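PDB 3BO6: hydrophilic protein, virA protein from Chromobacterium violaceum, which probably acts as a virulence effector of the SpvC family, a phosphothreonine lyase that removes phosphate from phosphothreonine by elimination rather than hydrolysis. Local coordinates for residues F31-D36 with S101-S106; Q175-D180 with Y188-N193. One frame throughout, in Å; residues are numbered along the deposited sequence.

Interaction 1: F31-D36 with S101-S106; sequences FREALD and SGLLFS
Glu33 lies across Gly102 at the C-terminal end of helix 93-104. Because the glycine has no side chain, CB and CG of Glu33 run over its bare backbone, with CB 3.7 Å from Gly102 CA. CG stands anti to the carbonyl carbon (chi1 -70°) and the chain beyond it is extended, which carries the carboxylate past the glycine to Leu103. There Glu33 OE1 sits 3.8 Å from Leu103 CG. A water accepts from the backbone N of Leu103 and lies within hydrogen-bonding distance of Glu33 OE1. This N lies at the helix kink and has no bond to the preceding turn, so the water supplies its acceptor. OE2 forms a salt bridge with Arg165 of helix 149-168. The branch CD2 of Leu103 approaches Phe31 obliquely, touching its CB at 3.8 Å, while the Phe31 ring runs on to meet Phe158 edge-to-face. Ala34 points its methyl at the helix end and rests on Phe105, CB to CB 3.8 Å.

Two direct hydrogen bonds complete the join. Ala34 N donates a hydrogen bond to Gly102 O at 2.9 Å, nearly straight at 162°. Ser106 OG donates to Arg32 O over 2.6 Å, arriving from well above the carbonyl plane; the same hydroxyl accepts from Asp108 N, as in an ST turn. A second water links Ala34 O with Ser101 OG.

The contact thus resembles a helix end finished by a distant loop. As the helix unwinds, the carbonyl of Gly102 is satisfied by the amide of Ala34. The loop carbonyls of Arg32 and Ala34 are met in return by a serine hydroxyl and a bridging water, while the charged ends of Arg32 and Glu33 turn to Asp108 and Arg165.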
loop_
_atom_site.group_PDB
_atom_site.type_symbol
_atom_site.label_atom_id
_atom_site.label_comp_id
_atom_site.label_asym_id
_atom_site.label_seq_id
_atom_site.Cartn_x
_atom_site.Cartn_y
_atom_site.Cartn_z
ATOM N N PHE A 31 3.037 -0.575 -16.074
ATOM C CA PHE A 31 4.078 -0.480 -15.049
ATOM C C PHE A 31 5.325 -1.250 -15.489
ATOM O O PHE A 31 5.308 -2.479 -15.542
ATOM C CB PHE A 31 3.578 -1.045 -13.706
ATOM C CG PHE A 31 2.346 -0.366 -13.181
ATOM C CD1 PHE A 31 2.395 0.948 -12.750
ATOM C CD2 PHE A 31 1.144 -1.046 -13.113
ATOM C CE1 PHE A 31 1.258 1.573 -12.239
ATOM C CE2 PHE A 31 0.003 -0.423 -12.621
ATOM C CZ PHE A 31 0.065 0.890 -12.194
ATOM N N ARG A 32 6.394 -0.524 -15.808
ATOM C CA ARG A 32 7.664 -1.162 -16.136
ATOM C C ARG A 32 8.341 -1.670 -14.860
ATOM O O ARG A 32 8.780 -0.869 -14.025
ATOM C CB ARG A 32 8.588 -0.156 -16.810
ATOM C CG ARG A 32 8.139 0.266 -18.187
ATOM C CD ARG A 32 8.973 1.437 -18.667
ATOM N NE ARG A 32 8.588 2.666 -17.981
ATOM C CZ ARG A 32 9.152 3.850 -18.184
ATOM N NH1 ARG A 32 10.142 3.975 -19.061
ATOM N NH2 ARG A 32 8.719 4.915 -17.522
ATOM N N GLU A 33 8.430 -2.983 -14.697
ATOM C CA GLU A 33 9.057 -3.512 -13.487
ATOM C C GLU A 33 10.544 -3.221 -13.426
ATOM O O GLU A 33 11.253 -3.209 -14.447
ATOM C CB GLU A 33 8.802 -5.010 -13.346
ATOM C CG GLU A 33 7.355 -5.313 -13.033
ATOM C CD GLU A 33 7.101 -6.772 -12.802
ATOM O OE1 GLU A 33 6.112 -7.099 -12.106
ATOM O OE2 GLU A 33 7.872 -7.597 -13.329
ATOM N N ALA A 34 11.015 -2.976 -12.215
ATOM C CA ALA A 34 12.443 -2.834 -11.989
ATOM C C ALA A 34 13.136 -4.189 -12.028
ATOM O O ALA A 34 12.751 -5.117 -11.314
ATOM C CB ALA A 34 12.683 -2.181 -10.631
ATOM N N LEU A 35 14.171 -4.280 -12.853
ATOM C CA LEU A 35 15.181 -5.331 -12.760
ATOM C C LEU A 35 16.302 -4.880 -11.807
ATOM O O LEU A 35 16.546 -3.681 -11.667
ATOM C CB LEU A 35 15.763 -5.596 -14.149
ATOM C CG LEU A 35 16.482 -4.442 -14.873
ATOM C CD1 LEU A 35 15.676 -3.132 -14.868
ATOM C CD2 LEU A 35 17.890 -4.205 -14.324
ATOM N N ASP A 36 16.967 -5.817 -11.144
ATOM C CA ASP A 36 18.129 -5.474 -10.320
ATOM C C ASP A 36 17.760 -4.901 -8.951
ATOM O O ASP A 36 18.566 -4.225 -8.310
ATOM C CB ASP A 36 19.052 -4.494 -11.056
ATOM C CG ASP A 36 20.290 -4.146 -10.252
ATOM O OD1 ASP A 36 20.905 -5.070 -9.683
ATOM O OD2 ASP A 36 20.641 -2.949 -10.184
ATOM N N SER A 101 8.891 -7.172 -5.996
ATOM C CA SER A 101 9.926 -6.145 -6.031
ATOM C C SER A 101 9.957 -5.400 -7.377
ATOM O O SER A 101 10.261 -4.201 -7.419
ATOM C CB SER A 101 11.302 -6.715 -5.672
ATOM O OG SER A 101 11.682 -7.660 -6.660
ATOM N N GLY A 102 9.630 -6.091 -8.473
ATOM C CA GLY A 102 9.533 -5.426 -9.770
ATOM C C GLY A 102 8.587 -4.237 -9.735
ATOM O O GLY A 102 8.886 -3.158 -10.254
ATOM N N LEU A 103 7.429 -4.444 -9.118
ATOM C CA LEU A 103 6.410 -3.406 -8.989
ATOM C C LEU A 103 6.761 -2.380 -7.907
ATOM O O LEU A 103 6.620 -1.181 -8.112
ATOM C CB LEU A 103 5.039 -4.035 -8.686
ATOM C CG LEU A 103 4.316 -4.609 -9.917
ATOM C CD1 LEU A 103 3.223 -5.603 -9.519
ATOM C CD2 LEU A 103 3.763 -3.487 -10.777
ATOM N N LEU A 104 7.225 -2.845 -6.753
ATOM C CA LEU A 104 7.440 -1.918 -5.641
ATOM C C LEU A 104 8.599 -0.953 -5.882
ATOM O O LEU A 104 8.647 0.128 -5.288
ATOM C CB LEU A 104 7.656 -2.688 -4.334
ATOM C CG LEU A 104 6.425 -3.419 -3.790
ATOM C CD1 LEU A 104 6.804 -4.323 -2.614
ATOM C CD2 LEU A 104 5.371 -2.402 -3.359
ATOM N N PHE A 105 9.554 -1.353 -6.726
ATOM C CA PHE A 105 10.671 -0.481 -7.100
ATOM C C PHE A 105 10.493 0.130 -8.485
ATOM O O PHE A 105 11.407 0.748 -9.013
ATOM C CB PHE A 105 12.007 -1.235 -7.018
ATOM C CG PHE A 105 12.441 -1.551 -5.619
ATOM C CD1 PHE A 105 12.202 -2.802 -5.077
ATOM C CD2 PHE A 105 13.111 -0.601 -4.856
ATOM C CE1 PHE A 105 12.590 -3.105 -3.764
ATOM C CE2 PHE A 105 13.500 -0.891 -3.543
ATOM C CZ PHE A 105 13.254 -2.142 -3.007
ATOM N N SER A 106 9.322 -0.039 -9.083
ATOM C CA SER A 106 9.110 0.436 -10.452
ATOM C C SER A 106 9.166 1.955 -10.576
ATOM O O SER A 106 8.606 2.673 -9.737
ATOM C CB SER A 106 7.749 -0.052 -10.963
ATOM O OG SER A 106 7.421 0.520 -12.234
HETATM O O HOH W 1 6.548 -7.241 -9.254
HETATM O O HOH W 2 12.748 -7.212 -9.330
#

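Interaction 2: Q175-D180 with Y188-N193; sequences QYPESD and YVSYRN. With SO4 (sulfate ion), chain C.
Asp180 and Ser190 form the direct hydrogen bond of this contact: Ser190 OG donates to Asp180 OD2 over 2.7 Å, reaching the carboxylate on its anti side and close to its plane. OD2 is also bonded to His85 ND1 on the adjacent strand 82-86. Asp180 OD1 accepts a hydrogen bond from Ser179 OG at 2.8 Å, met from above the carboxylate plane, and that hydroxyl also bonds Arg127. Both carboxylate oxygens are therefore held, and the type I turn from Pro177 to Asp180 delivers the group to the strand.

Charge and ion binding centre on Arg192. Its chain, extended from CG to NE, passes Asp180 at about a right angle, with Arg192 CD 3.5 Å from Asp180 OD1; the charged atoms stay apart, Asp180 OD1 to Arg192 NE being 4.6 Å. The guanidinium is turned to the sulfate instead. Arg192 NE bonds sulfate O1 and Arg192 NH2 bonds sulfate O2, each at 2.9 Å and 166°, so that one edge of the group grips the anion through two oxygens.

Van der Waals packing is carried by Tyr176, whose ring brings CD1 to 4.0 Å from Ser190 CB and its CE1 edge towards Val189 O, a buried carbonyl with no polar partner, while its hydroxyl is bonded to Trp186 O.

The sulfate, probably from the crystallisation liquor, is also held by His85, Lys83, Arg127 and Arg199, and probably marks where the substrate phosphate binds. Asp180 would then act as a second-shell residue: held by two serines, it grips one nitrogen of a histidine whose other nitrogen meets the anion.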
loop_
_atom_site.group_PDB
_atom_site.type_symbol
_atom_site.label_atom_id
_atom_site.label_comp_id
_atom_site.label_asym_id
_atom_site.label_seq_id
_atom_site.Cartn_x
_atom_site.Cartn_y
_atom_site.Cartn_z
ATOM N N GLN A 175 -3.296 -14.069 6.808
ATOM C CA GLN A 175 -4.433 -13.645 7.616
ATOM C C GLN A 175 -4.576 -12.132 7.535
ATOM O O GLN A 175 -3.713 -11.414 8.024
ATOM C CB GLN A 175 -4.200 -14.045 9.071
ATOM C CG GLN A 175 -4.059 -15.538 9.298
ATOM C CD GLN A 175 -3.920 -15.874 10.772
ATOM O OE1 GLN A 175 -4.523 -15.219 11.627
ATOM N NE2 GLN A 175 -3.124 -16.893 11.079
ATOM N N TYR A 176 -5.659 -11.641 6.931
ATOM C CA TYR A 176 -5.864 -10.195 6.839
ATOM C C TYR A 176 -6.016 -9.625 8.255
ATOM O O TYR A 176 -6.636 -10.255 9.118
ATOM C CB TYR A 176 -7.177 -9.824 6.135
ATOM C CG TYR A 176 -7.477 -10.291 4.721
ATOM C CD1 TYR A 176 -7.080 -9.548 3.611
ATOM C CD2 TYR A 176 -8.276 -11.406 4.505
ATOM C CE1 TYR A 176 -7.429 -9.952 2.307
ATOM C CE2 TYR A 176 -8.625 -11.818 3.222
ATOM C CZ TYR A 176 -8.198 -11.090 2.129
ATOM O OH TYR A 176 -8.550 -11.503 0.854
ATOM N N PRO A 177 -5.522 -8.402 8.482
ATOM C CA PRO A 177 -5.683 -7.791 9.811
ATOM C C PRO A 177 -7.141 -7.422 10.051
ATOM O O PRO A 177 -7.791 -6.876 9.154
ATOM C CB PRO A 177 -4.840 -6.515 9.736
ATOM C CG PRO A 177 -4.551 -6.283 8.267
ATOM C CD PRO A 177 -4.763 -7.569 7.537
ATOM N N GLU A 178 -7.633 -7.701 11.258
ATOM C CA GLU A 178 -8.997 -7.355 11.633
ATOM C C GLU A 178 -9.278 -5.867 11.470
ATOM O O GLU A 178 -10.418 -5.477 11.312
ATOM C CB GLU A 178 -9.257 -7.752 13.084
ATOM C CG GLU A 178 -9.589 -9.217 13.279
ATOM C CD GLU A 178 -10.851 -9.631 12.544
ATOM O OE1 GLU A 178 -11.945 -9.085 12.843
ATOM O OE2 GLU A 178 -10.752 -10.512 11.674
ATOM N N SER A 179 -8.238 -5.034 11.538
ATOM C CA SER A 179 -8.431 -3.586 11.414
ATOM C C SER A 179 -8.977 -3.139 10.059
ATOM O O SER A 179 -9.642 -2.112 9.971
ATOM C CB SER A 179 -7.117 -2.842 11.653
ATOM O OG SER A 179 -6.110 -3.269 10.742
ATOM N N ASP A 180 -8.688 -3.908 9.007
ATOM C CA ASP A 180 -8.848 -3.438 7.638
ATOM C C ASP A 180 -10.123 -3.944 6.983
ATOM O O ASP A 180 -10.778 -4.863 7.495
ATOM C CB ASP A 180 -7.691 -3.970 6.769
ATOM C CG ASP A 180 -6.353 -3.294 7.024
ATOM O OD1 ASP A 180 -6.124 -2.574 8.027
ATOM O OD2 ASP A 180 -5.476 -3.523 6.162
ATOM N N TYR A 188 -5.266 -10.597 -1.351
ATOM C CA TYR A 188 -4.060 -10.306 -0.552
ATOM C C TYR A 188 -4.069 -8.904 0.055
ATOM O O TYR A 188 -3.542 -8.683 1.145
ATOM C CB TYR A 188 -2.798 -10.433 -1.414
ATOM C CG TYR A 188 -2.649 -11.737 -2.147
ATOM C CD1 TYR A 188 -1.910 -12.789 -1.589
ATOM C CD2 TYR A 188 -3.188 -11.909 -3.418
ATOM C CE1 TYR A 188 -1.752 -13.998 -2.270
ATOM C CE2 TYR A 188 -3.035 -13.116 -4.104
ATOM C CZ TYR A 188 -2.321 -14.142 -3.518
ATOM O OH TYR A 188 -2.155 -15.327 -4.207
ATOM N N VAL A 189 -4.637 -7.947 -0.664
ATOM C CA VAL A 189 -4.605 -6.549 -0.269
ATOM C C VAL A 189 -5.793 -6.177 0.615
ATOM O O VAL A 189 -6.918 -6.676 0.431
ATOM C CB VAL A 189 -4.569 -5.642 -1.518
ATOM C CG1 VAL A 189 -4.663 -4.173 -1.129
ATOM C CG2 VAL A 189 -3.295 -5.909 -2.336
ATOM N N SER A 190 -5.530 -5.308 1.588
ATOM C CA SER A 190 -6.599 -4.710 2.396
ATOM C C SER A 190 -6.281 -3.259 2.699
ATOM O O SER A 190 -5.157 -2.800 2.450
ATOM C CB SER A 190 -6.876 -5.519 3.670
ATOM O OG SER A 190 -5.717 -5.590 4.487
ATOM N N TYR A 191 -7.263 -2.535 3.220
ATOM C CA TYR A 191 -7.172 -1.083 3.376
ATOM C C TYR A 191 -7.620 -0.575 4.739
ATOM O O TYR A 191 -8.545 -1.119 5.343
ATOM C CB TYR A 191 -8.100 -0.449 2.339
ATOM C CG TYR A 191 -8.375 1.037 2.553
ATOM C CD1 TYR A 191 -7.467 1.999 2.115
ATOM C CD2 TYR A 191 -9.538 1.465 3.201
ATOM C CE1 TYR A 191 -7.729 3.360 2.289
ATOM C CE2 TYR A 191 -9.790 2.821 3.392
ATOM C CZ TYR A 191 -8.892 3.750 2.928
ATOM O OH TYR A 191 -9.159 5.103 3.108
ATOM N N ARG A 192 -6.979 0.488 5.204
ATOM C CA ARG A 192 -7.601 1.333 6.227
ATOM C C ARG A 192 -7.137 2.766 6.078
ATOM O O ARG A 192 -6.162 3.055 5.367
ATOM C CB ARG A 192 -7.389 0.827 7.666
ATOM C CG ARG A 192 -6.015 1.102 8.239
ATOM C CD ARG A 192 -5.857 0.528 9.667
ATOM N NE ARG A 192 -4.686 1.088 10.361
ATOM C CZ ARG A 192 -4.728 2.196 11.089
ATOM N NH1 ARG A 192 -5.883 2.853 11.238
ATOM N NH2 ARG A 192 -3.619 2.642 11.674
ATOM N N ASN A 193 -7.867 3.678 6.716
ATOM C CA ASN A 193 -7.437 5.067 6.796
ATOM C C ASN A 193 -7.003 5.450 8.206
ATOM O O ASN A 193 -7.773 5.318 9.151
ATOM C CB ASN A 193 -8.540 6.014 6.314
ATOM C CG ASN A 193 -8.091 7.458 6.356
ATOM O OD1 ASN A 193 -8.033 8.055 7.436
ATOM N ND2 ASN A 193 -7.705 8.006 5.213
HETATM S S SO4 C . -1.065 -0.062 10.604
HETATM O O1 SO4 C . -2.400 -0.631 10.325
HETATM O O2 SO4 C . -1.186 1.353 10.925
HETATM O O3 SO4 C . -0.482 -0.764 11.733
HETATM O O4 SO4 C . -0.213 -0.197 9.420
#

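In the fold
Following the chain, residues 31-36, in the loop between helices 16-24 and 40-44, meet the end of helix 93-104, so interaction 1 closes a long loop that holds helix 40-44, strands 49-52 to 82-86 and most of helix 93-104. The chain then adds strands 113-117 and 134-137 and helix 149-168 before interaction 2 closes a short loop leading into edge strand 189-193. The two loops follow in series, neither enclosing nor crossing the other, with the centres of the contacts 24 Å apart on opposite sides of the chain's centre. They share neighbours nonetheless: helix 149-168 packs against both, and strand 82-86, made within the first loop, pairs with strand 189-193 of the second.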